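Local coordinates for trypsin-like serine protease (Magnetospirillum magneticum, PDB 5HMA), which promotes magnetite formation in magnetosomes through a protease-like domain that binds transition metals but is probably not proteolytic, and takes part in activating the MamE protease, at residues 28-39 against 72-83; 142-151 against 160-168. One frame throughout, in Å; residues are numbered along the deposited sequence.

Interaction 1 of 2, residues 28-39 against 72-83; sequences VGTNGYVITTLH and DLALLKMQTTEK
Ile35 and Leu75 meet methyl to methyl, CD1 to CD1 at 3.7 Å, on the face of two antiparallel strands, 33-37 and 73-78, that also carries Tyr33 and Lys77. Ile35 and Leu73 both touch Ile162 of strand 159-167, in the second half of the trypsin-like fold. On the reverse face, within the first barrel, Thr36 CG2 lies 3.8 Å from Leu76 CD1, while the Thr36 hydroxyl bonds to Ser24 O. Backbone bonds pair Thr36 with Ala74 and Val34 with Leu76, and run unbroken to Gly32 and Met78. The loose side lies beyond. The Lys77 chain, bent at chi2 and chi4, lays CD over one face of the Tyr33 ring, 3.9 Å from its centroid. Its ammonium then reaches two carbonyls: NZ stands 3.1 Å from Asn31 O and 2.9 Å from Met78 O. Toward solvent, exposed Lys83 runs alongside Asn31, with NZ 3.2 Å from OD1. The other end closes on buried Asp72. Asp72, its CG swung opposite the backbone N (chi1 -171°), directs both carboxylate oxygens at His39: OD1 takes the backbone N at 2.8 Å, and OD2 takes ND1 at 2.6 Å, in the imidazole plane. Both bonds use syn lone pairs. The pair matches the His-Asp arrangement of trypsin-like proteases: the backbone bond anchors the carboxylate, and the single in-plane bond sets the ring's rotation, with ND1 as donor and NE2 turned away.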
loop_
_atom_site.group_PDB
_atom_site.type_symbol
_atom_site.label_atom_id
_atom_site.label_comp_id
_atom_site.label_asym_id
_atom_site.label_seq_id
_atom_site.Cartn_x
_atom_site.Cartn_y
_atom_site.Cartn_z
ATOM N N VAL A 28 -1.678 3.872 8.471
ATOM C CA VAL A 28 -2.273 5.195 8.347
ATOM C C VAL A 28 -2.913 5.664 9.652
ATOM O O VAL A 28 -3.535 6.731 9.706
ATOM C CB VAL A 28 -3.279 5.216 7.181
ATOM C CG1 VAL A 28 -2.530 4.972 5.856
ATOM C CG2 VAL A 28 -4.358 4.158 7.391
ATOM N N GLY A 29 -2.730 4.898 10.722
ATOM C CA GLY A 29 -3.267 5.307 12.014
ATOM C C GLY A 29 -2.431 4.793 13.169
ATOM O O GLY A 29 -1.881 3.686 13.115
ATOM N N THR A 30 -2.343 5.592 14.222
ATOM C CA THR A 30 -1.453 5.278 15.328
ATOM C C THR A 30 -1.838 3.949 16.000
ATOM O O THR A 30 -0.963 3.205 16.443
ATOM C CB THR A 30 -1.428 6.437 16.355
ATOM O OG1 THR A 30 -0.664 6.051 17.500
ATOM C CG2 THR A 30 -2.822 6.792 16.791
ATOM N N ASN A 31 -3.130 3.618 16.037
ATOM C CA ASN A 31 -3.544 2.371 16.690
ATOM C C ASN A 31 -3.549 1.171 15.757
ATOM O O ASN A 31 -4.195 0.175 16.040
ATOM C CB ASN A 31 -4.922 2.511 17.317
ATOM C CG ASN A 31 -4.923 3.465 18.475
ATOM O OD1 ASN A 31 -4.370 3.167 19.536
ATOM N ND2 ASN A 31 -5.542 4.626 18.286
ATOM N N GLY A 32 -2.834 1.264 14.647
ATOM C CA GLY A 32 -2.615 0.102 13.819
ATOM C C GLY A 32 -3.513 -0.063 12.609
ATOM O O GLY A 32 -3.727 -1.186 12.154
ATOM N N TYR A 33 -4.031 1.040 12.073
ATOM C CA TYR A 33 -4.774 0.966 10.816
ATOM C C TYR A 33 -3.813 0.850 9.642
ATOM O O TYR A 33 -2.802 1.558 9.574
ATOM C CB TYR A 33 -5.694 2.168 10.652
ATOM C CG TYR A 33 -6.869 2.091 11.591
ATOM C CD1 TYR A 33 -7.983 1.328 11.270
ATOM C CD2 TYR A 33 -6.847 2.752 12.816
ATOM C CE1 TYR A 33 -9.052 1.232 12.138
ATOM C CE2 TYR A 33 -7.914 2.668 13.691
ATOM C CZ TYR A 33 -9.014 1.903 13.350
ATOM O OH TYR A 33 -10.073 1.817 14.221
ATOM N N VAL A 34 -4.137 -0.059 8.725
ATOM C CA VAL A 34 -3.295 -0.343 7.571
ATOM C C VAL A 34 -4.156 -0.333 6.324
ATOM O O VAL A 34 -5.216 -0.978 6.293
ATOM C CB VAL A 34 -2.582 -1.710 7.708
ATOM C CG1 VAL A 34 -1.890 -2.103 6.391
ATOM C CG2 VAL A 34 -1.604 -1.702 8.876
ATOM N N ILE A 35 -3.705 0.387 5.300
ATOM C CA ILE A 35 -4.321 0.311 3.979
ATOM C C ILE A 35 -3.512 -0.640 3.105
ATOM O O ILE A 35 -2.281 -0.579 3.084
ATOM C CB ILE A 35 -4.420 1.682 3.310
ATOM C CG1 ILE A 35 -5.415 2.572 4.053
ATOM C CG2 ILE A 35 -4.873 1.519 1.865
ATOM C CD1 ILE A 35 -6.849 2.189 3.790
ATOM N N THR A 36 -4.199 -1.519 2.384
ATOM C CA THR A 36 -3.518 -2.416 1.468
ATOM C C THR A 36 -4.468 -2.707 0.303
ATOM O O THR A 36 -5.584 -2.182 0.283
ATOM C CB THR A 36 -3.063 -3.716 2.188
ATOM O OG1 THR A 36 -2.206 -4.469 1.319
ATOM C CG2 THR A 36 -4.269 -4.567 2.598
ATOM N N THR A 37 -4.027 -3.502 -0.674
ATOM C CA THR A 37 -4.865 -3.842 -1.829
ATOM C C THR A 37 -5.832 -4.963 -1.472
ATOM O O THR A 37 -5.437 -5.940 -0.835
ATOM C CB THR A 37 -4.022 -4.277 -3.045
ATOM O OG1 THR A 37 -2.799 -4.883 -2.590
ATOM C CG2 THR A 37 -3.704 -3.076 -3.943
ATOM N N LEU A 38 -7.091 -4.824 -1.881
ATOM C CA LEU A 38 -8.128 -5.789 -1.511
ATOM C C LEU A 38 -7.855 -7.200 -2.066
ATOM O O LEU A 38 -7.937 -8.180 -1.326
ATOM C CB LEU A 38 -9.503 -5.291 -1.979
ATOM C CG LEU A 38 -10.693 -6.201 -1.661
ATOM C CD1 LEU A 38 -10.733 -6.535 -0.182
ATOM C CD2 LEU A 38 -12.013 -5.565 -2.092
ATOM N N HIS A 39 -7.511 -7.309 -3.350
ATOM C CA HIS A 39 -7.259 -8.627 -3.950
ATOM C C HIS A 39 -6.104 -9.372 -3.267
ATOM O O HIS A 39 -5.998 -10.586 -3.381
ATOM C CB HIS A 39 -6.973 -8.501 -5.454
ATOM C CG HIS A 39 -5.603 -7.979 -5.781
ATOM N ND1 HIS A 39 -5.345 -6.641 -6.001
ATOM C CD2 HIS A 39 -4.420 -8.619 -5.941
ATOM C CE1 HIS A 39 -4.062 -6.481 -6.274
ATOM N NE2 HIS A 39 -3.479 -7.668 -6.249
ATOM N N ASP A 72 -10.169 -1.462 -5.222
ATOM C CA ASP A 72 -9.280 -2.547 -4.816
ATOM C C ASP A 72 -8.480 -2.195 -3.565
ATOM O O ASP A 72 -7.302 -2.520 -3.455
ATOM C CB ASP A 72 -8.333 -2.928 -5.962
ATOM C CG ASP A 72 -7.542 -4.193 -5.673
ATOM O OD1 ASP A 72 -8.043 -5.045 -4.902
ATOM O OD2 ASP A 72 -6.416 -4.328 -6.204
ATOM N N LEU A 73 -9.121 -1.531 -2.608
ATOM C CA LEU A 73 -8.447 -1.265 -1.344
ATOM C C LEU A 73 -9.161 -1.920 -0.161
ATOM O O LEU A 73 -10.377 -2.130 -0.181
ATOM C CB LEU A 73 -8.315 0.239 -1.103
ATOM C CG LEU A 73 -7.492 1.030 -2.119
ATOM C CD1 LEU A 73 -7.341 2.468 -1.664
ATOM C CD2 LEU A 73 -6.141 0.385 -2.318
ATOM N N ALA A 74 -8.369 -2.242 0.859
ATOM C CA ALA A 74 -8.859 -2.761 2.130
ATOM C C ALA A 74 -8.234 -1.974 3.277
ATOM O O ALA A 74 -7.036 -1.647 3.248
ATOM C CB ALA A 74 -8.535 -4.247 2.272
ATOM N N LEU A 75 -9.059 -1.661 4.271
ATOM C CA LEU A 75 -8.602 -1.071 5.527
ATOM C C LEU A 75 -8.493 -2.180 6.557
ATOM O O LEU A 75 -9.482 -2.840 6.865
ATOM C CB LEU A 75 -9.570 0.013 6.030
ATOM C CG LEU A 75 -9.193 0.622 7.388
ATOM C CD1 LEU A 75 -7.905 1.410 7.251
ATOM C CD2 LEU A 75 -10.323 1.494 7.975
ATOM N N LEU A 76 -7.292 -2.386 7.078
ATOM C CA LEU A 76 -7.059 -3.402 8.094
ATOM C C LEU A 76 -6.844 -2.740 9.447
ATOM O O LEU A 76 -6.414 -1.586 9.530
ATOM C CB LEU A 76 -5.831 -4.258 7.744
ATOM C CG LEU A 76 -5.665 -4.825 6.334
ATOM C CD1 LEU A 76 -4.403 -5.682 6.267
ATOM C CD2 LEU A 76 -6.886 -5.630 5.932
ATOM N N LYS A 77 -7.120 -3.484 10.506
ATOM C CA LYS A 77 -6.766 -3.047 11.846
ATOM C C LYS A 77 -5.923 -4.132 12.511
ATOM O O LYS A 77 -6.366 -5.266 12.654
ATOM C CB LYS A 77 -8.024 -2.742 12.663
ATOM C CG LYS A 77 -7.817 -2.584 14.163
ATOM C CD LYS A 77 -7.140 -1.266 14.510
ATOM C CE LYS A 77 -7.301 -0.953 16.003
ATOM N NZ LYS A 77 -6.418 -1.804 16.848
ATOM N N MET A 78 -4.699 -3.793 12.893
ATOM C CA MET A 78 -3.876 -4.717 13.659
ATOM C C MET A 78 -4.449 -4.893 15.068
ATOM O O MET A 78 -4.874 -3.918 15.709
ATOM C CB MET A 78 -2.434 -4.219 13.710
ATOM C CG MET A 78 -1.751 -4.223 12.348
ATOM S SD MET A 78 0.024 -3.824 12.352
ATOM C CE MET A 78 -0.019 -2.021 12.361
ATOM N N GLN A 79 -4.495 -6.140 15.531
ATOM C CA GLN A 79 -4.954 -6.447 16.879
ATOM C C GLN A 79 -3.759 -6.385 17.816
ATOM O O GLN A 79 -3.007 -7.352 17.926
ATOM C CB GLN A 79 -5.598 -7.835 16.949
ATOM C CG GLN A 79 -6.572 -8.113 15.828
ATOM C CD GLN A 79 -7.801 -7.248 15.923
ATOM O OE1 GLN A 79 -8.007 -6.346 15.106
ATOM N NE2 GLN A 79 -8.629 -7.511 16.925
ATOM N N THR A 80 -3.579 -5.250 18.484
ATOM C CA THR A 80 -2.406 -5.038 19.325
ATOM C C THR A 80 -2.654 -3.898 20.293
ATOM O O THR A 80 -3.450 -3.014 20.005
ATOM C CB THR A 80 -1.155 -4.711 18.461
ATOM O OG1 THR A 80 -0.041 -4.438 19.322
ATOM C CG2 THR A 80 -1.431 -3.499 17.598
ATOM N N THR A 81 -1.974 -3.902 21.435
ATOM C CA THR A 81 -1.990 -2.728 22.306
ATOM C C THR A 81 -0.920 -1.701 21.902
ATOM O O THR A 81 -0.804 -0.648 22.515
ATOM C CB THR A 81 -1.757 -3.108 23.769
ATOM O OG1 THR A 81 -0.652 -4.013 23.842
ATOM C CG2 THR A 81 -2.978 -3.780 24.339
ATOM N N GLU A 82 -0.132 -2.005 20.879
ATOM C CA GLU A 82 0.980 -1.120 20.549
ATOM C C GLU A 82 0.601 0.063 19.646
ATOM O O GLU A 82 -0.376 0.007 18.899
ATOM C CB GLU A 82 2.104 -1.924 19.907
ATOM C CG GLU A 82 3.378 -1.824 20.725
ATOM C CD GLU A 82 3.892 -3.151 21.177
ATOM O OE1 GLU A 82 4.885 -3.161 21.922
ATOM O OE2 GLU A 82 3.315 -4.184 20.778
ATOM N N LYS A 83 1.388 1.134 19.729
ATOM C CA LYS A 83 1.209 2.313 18.882
ATOM C C LYS A 83 2.212 2.304 17.718
ATOM O O LYS A 83 3.284 1.698 17.819
ATOM C CB LYS A 83 1.375 3.586 19.712
ATOM C CG LYS A 83 0.118 4.080 20.456
ATOM C CD LYS A 83 -0.654 2.988 21.175
ATOM C CE LYS A 83 -1.682 3.601 22.129
ATOM N NZ LYS A 83 -2.869 2.725 22.309
#

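Interaction 2 of 2, residues 142-151 against 160-168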
loop_
_atom_site.group_PDB
_atom_site.type_symbol
_atom_site.label_atom_id
_atom_site.label_comp_id
_atom_site.label_asym_id
_atom_site.label_seq_id
_atom_site.Cartn_x
_atom_site.Cartn_y
_atom_site.Cartn_z
ATOM N N VAL A 142 6.756 1.802 -9.729
ATOM C CA VAL A 142 6.299 0.459 -9.384
ATOM C C VAL A 142 6.871 -0.549 -10.380
ATOM O O VAL A 142 6.504 -0.550 -11.556
ATOM C CB VAL A 142 4.773 0.413 -9.349
ATOM C CG1 VAL A 142 4.270 -1.017 -9.166
ATOM C CG2 VAL A 142 4.246 1.365 -8.262
ATOM N N TYR A 143 7.790 -1.391 -9.910
ATOM C CA TYR A 143 8.492 -2.330 -10.788
ATOM C C TYR A 143 8.282 -3.796 -10.374
ATOM O O TYR A 143 8.599 -4.709 -11.137
ATOM C CB TYR A 143 9.999 -2.007 -10.813
ATOM C CG TYR A 143 10.722 -2.374 -9.529
ATOM C CD1 TYR A 143 10.635 -1.565 -8.395
ATOM C CD2 TYR A 143 11.488 -3.535 -9.447
ATOM C CE1 TYR A 143 11.283 -1.911 -7.210
ATOM C CE2 TYR A 143 12.143 -3.885 -8.272
ATOM C CZ TYR A 143 12.039 -3.075 -7.156
ATOM O OH TYR A 143 12.692 -3.436 -5.992
ATOM N N SER A 144 7.761 -4.024 -9.168
ATOM C CA SER A 144 7.657 -5.386 -8.639
ATOM C C SER A 144 6.288 -5.689 -8.044
ATOM O O SER A 144 5.688 -4.845 -7.392
ATOM C CB SER A 144 8.733 -5.631 -7.573
ATOM O OG SER A 144 8.490 -6.837 -6.846
ATOM N N TRP A 145 5.814 -6.915 -8.255
ATOM C CA TRP A 145 4.588 -7.384 -7.635
ATOM C C TRP A 145 4.608 -7.195 -6.111
ATOM O O TRP A 145 3.563 -7.005 -5.491
ATOM C CB TRP A 145 4.350 -8.858 -7.987
ATOM C CG TRP A 145 5.351 -9.788 -7.407
ATOM C CD1 TRP A 145 6.542 -10.155 -7.957
ATOM C CD2 TRP A 145 5.249 -10.491 -6.158
ATOM N NE1 TRP A 145 7.189 -11.042 -7.131
ATOM C CE2 TRP A 145 6.417 -11.268 -6.023
ATOM C CE3 TRP A 145 4.284 -10.541 -5.146
ATOM C CZ2 TRP A 145 6.648 -12.082 -4.913
ATOM C CZ3 TRP A 145 4.514 -11.347 -4.046
ATOM C CH2 TRP A 145 5.688 -12.107 -3.938
ATOM N N GLU A 146 5.794 -7.201 -5.512
ATOM C CA GLU A 146 5.901 -7.059 -4.062
ATOM C C GLU A 146 5.565 -5.659 -3.570
ATOM O O GLU A 146 5.296 -5.463 -2.385
ATOM C CB GLU A 146 7.302 -7.454 -3.605
ATOM C CG GLU A 146 7.691 -8.820 -4.130
ATOM C CD GLU A 146 8.910 -9.381 -3.449
ATOM O OE1 GLU A 146 8.742 -10.229 -2.535
ATOM O OE2 GLU A 146 10.030 -8.971 -3.838
ATOM N N GLN A 147 5.560 -4.685 -4.473
ATOM C CA GLN A 147 5.242 -3.302 -4.095
ATOM C C GLN A 147 3.742 -3.087 -4.032
ATOM O O GLN A 147 3.265 -2.057 -3.551
ATOM C CB GLN A 147 5.857 -2.308 -5.083
ATOM C CG GLN A 147 7.361 -2.182 -5.001
ATOM C CD GLN A 147 7.913 -1.396 -6.170
ATOM O OE1 GLN A 147 7.732 -1.790 -7.323
ATOM N NE2 GLN A 147 8.575 -0.270 -5.886
ATOM N N THR A 148 2.994 -4.058 -4.537
ATOM C CA THR A 148 1.542 -3.937 -4.575
ATOM C C THR A 148 1.004 -3.751 -3.164
ATOM O O THR A 148 1.414 -4.462 -2.249
ATOM C CB THR A 148 0.918 -5.171 -5.251
ATOM O OG1 THR A 148 1.197 -5.116 -6.655
ATOM C CG2 THR A 148 -0.570 -5.219 -5.033
ATOM N N GLY A 149 0.114 -2.772 -2.985
ATOM C CA GLY A 149 -0.462 -2.510 -1.676
ATOM C C GLY A 149 0.348 -1.523 -0.839
ATOM O O GLY A 149 -0.147 -0.993 0.158
ATOM N N GLY A 150 1.596 -1.274 -1.235
ATOM C CA GLY A 150 2.428 -0.292 -0.552
ATOM C C GLY A 150 2.172 1.155 -0.978
ATOM O O GLY A 150 1.452 1.422 -1.953
ATOM N N PRO A 151 2.761 2.108 -0.248
ATOM C CA PRO A 151 2.494 3.523 -0.521
ATOM C C PRO A 151 3.333 4.139 -1.648
ATOM O O PRO A 151 4.509 3.796 -1.823
ATOM C CB PRO A 151 2.839 4.195 0.818
ATOM C CG PRO A 151 3.962 3.357 1.344
ATOM C CD PRO A 151 3.549 1.928 0.988
ATOM N N VAL A 160 0.696 9.756 -1.222
ATOM C CA VAL A 160 -0.082 10.232 -2.367
ATOM C C VAL A 160 -0.929 9.113 -2.949
ATOM O O VAL A 160 -1.856 9.367 -3.722
ATOM C CB VAL A 160 0.810 10.881 -3.456
ATOM C CG1 VAL A 160 1.518 12.107 -2.881
ATOM C CG2 VAL A 160 1.813 9.907 -4.024
ATOM N N GLY A 161 -0.651 7.876 -2.557
ATOM C CA GLY A 161 -1.483 6.782 -3.018
ATOM C C GLY A 161 -1.035 5.388 -2.634
ATOM O O GLY A 161 -0.047 5.206 -1.930
ATOM N N ILE A 162 -1.786 4.404 -3.112
ATOM C CA ILE A 162 -1.530 2.996 -2.851
ATOM C C ILE A 162 -1.289 2.288 -4.183
ATOM O O ILE A 162 -2.098 2.386 -5.106
ATOM C CB ILE A 162 -2.702 2.348 -2.090
ATOM C CG1 ILE A 162 -2.901 3.023 -0.728
ATOM C CG2 ILE A 162 -2.459 0.853 -1.955
ATOM C CD1 ILE A 162 -1.740 2.809 0.238
ATOM N N ASN A 163 -0.183 1.564 -4.278
ATOM C CA ASN A 163 0.258 1.046 -5.559
ATOM C C ASN A 163 -0.333 -0.308 -5.921
ATOM O O ASN A 163 -0.683 -1.103 -5.048
ATOM C CB ASN A 163 1.780 0.982 -5.565
ATOM C CG ASN A 163 2.394 2.365 -5.488
ATOM O OD1 ASN A 163 1.944 3.286 -6.184
ATOM N ND2 ASN A 163 3.397 2.532 -4.632
ATOM N N ILE A 164 -0.466 -0.529 -7.225
ATOM C CA ILE A 164 -0.903 -1.793 -7.804
ATOM C C ILE A 164 0.026 -2.119 -8.959
ATOM O O ILE A 164 0.092 -1.362 -9.936
ATOM C CB ILE A 164 -2.348 -1.734 -8.305
ATOM C CG1 ILE A 164 -3.310 -1.326 -7.177
ATOM C CG2 ILE A 164 -2.739 -3.075 -8.954
ATOM C CD1 ILE A 164 -4.776 -1.215 -7.626
ATOM N N ALA A 165 0.752 -3.229 -8.853
ATOM C CA ALA A 165 1.544 -3.707 -9.988
ATOM C C ALA A 165 0.653 -4.484 -10.932
ATOM O O ALA A 165 -0.008 -5.433 -10.517
ATOM C CB ALA A 165 2.697 -4.572 -9.520
ATOM N N ALA A 166 0.618 -4.088 -12.199
ATOM C CA ALA A 166 -0.166 -4.836 -13.175
ATOM C C ALA A 166 0.745 -5.373 -14.262
ATOM O O ALA A 166 1.864 -4.897 -14.435
ATOM C CB ALA A 166 -1.261 -3.976 -13.770
ATOM N N THR A 167 0.261 -6.381 -14.976
ATOM C CA THR A 167 0.987 -6.995 -16.079
ATOM C C THR A 167 0.494 -6.427 -17.401
ATOM O O THR A 167 -0.708 -6.353 -17.619
ATOM C CB THR A 167 0.794 -8.523 -16.089
ATOM O OG1 THR A 167 1.361 -9.089 -14.904
ATOM C CG2 THR A 167 1.471 -9.136 -17.282
ATOM N N GLY A 168 1.414 -6.018 -18.274
ATOM C CA GLY A 168 1.052 -5.593 -19.615
ATOM C C GLY A 168 0.717 -6.785 -20.491
ATOM O O GLY A 168 0.764 -7.922 -20.035
HETATM O O HOH W 1 4.486 0.335 -3.326
#
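Thr148 points its hydroxyl at the edge of strand 160-167, where OG1 accepts from Ala165 N at 2.9 Å and lies 3.3 Å from Ala165 CB. The branch stands beside the backbone N of Thr148 (chi1 -72°), which also brings OG1 to Trp145 O in a weak bond. The methyl of Ala165 is received between this hydroxyl, Ser144 O and Val142 CG1, the last at 3.9 Å. Val142 turns its other methyl to Asn163: the two side chains run antiparallel past one another, with CG2 of Val142 3.5 Å from the amide carbon CG of Asn163. The Thr148-Pro151 sequence, Thr-Gly-Gly-Pro, starts inside a type II turn from Gln147 to Gly150 and corresponds to the Ser-Gly-Gly-Pro loop of S1 proteases; Thr148 thus probably occupies the place of their nucleophilic serine. Gly149 N donates to Asn163 O, and Gly150 O takes Asn163 N back at 2.8 Å, clamping the turn to the strand. Replacing Thr148 by alanine would remove OG1 and is likely to leave Ala165 N without its acceptor and open a small gap beside the Ala165 methyl. The Asn163 amide is buried but well supplied: OD1 bonds to Thr177 OG1, and ND2 donates at 2.8 Å to a water that in turn donates a hydrogen bond to Gln147 O. Further back, Gln147 OE1 collects Tyr143 N and Ser144 N, pinning the short 3-10 segment, Tyr143 N lying in its carbonyl plane at 2.6 Å.

How the interactions relate
Interaction 1 is a regular strand pair of the first barrel, buried along the strand centre and running out to an exposed Lys83; interaction 2, mostly buried, fastens a loop to a strand of the second sheet with only one beta bridge. The first combines a regular set of backbone bonds with apolar packing, whereas the second relies on two backbone bonds, one hydroxyl acceptor and a water. Their centres lie about 17 Å apart, yet they touch where the halves of the trypsin-like fold face each other: Thr37 CG2 is 3.7 Å from Ile164 CG1, and Ile35 CG2 is 3.6 Å from Ile162 CG1. That seam brings the His39-Asp72 pair close to Thr148, consistent with descent from a catalytic cleft, though this domain is inactive as a protease.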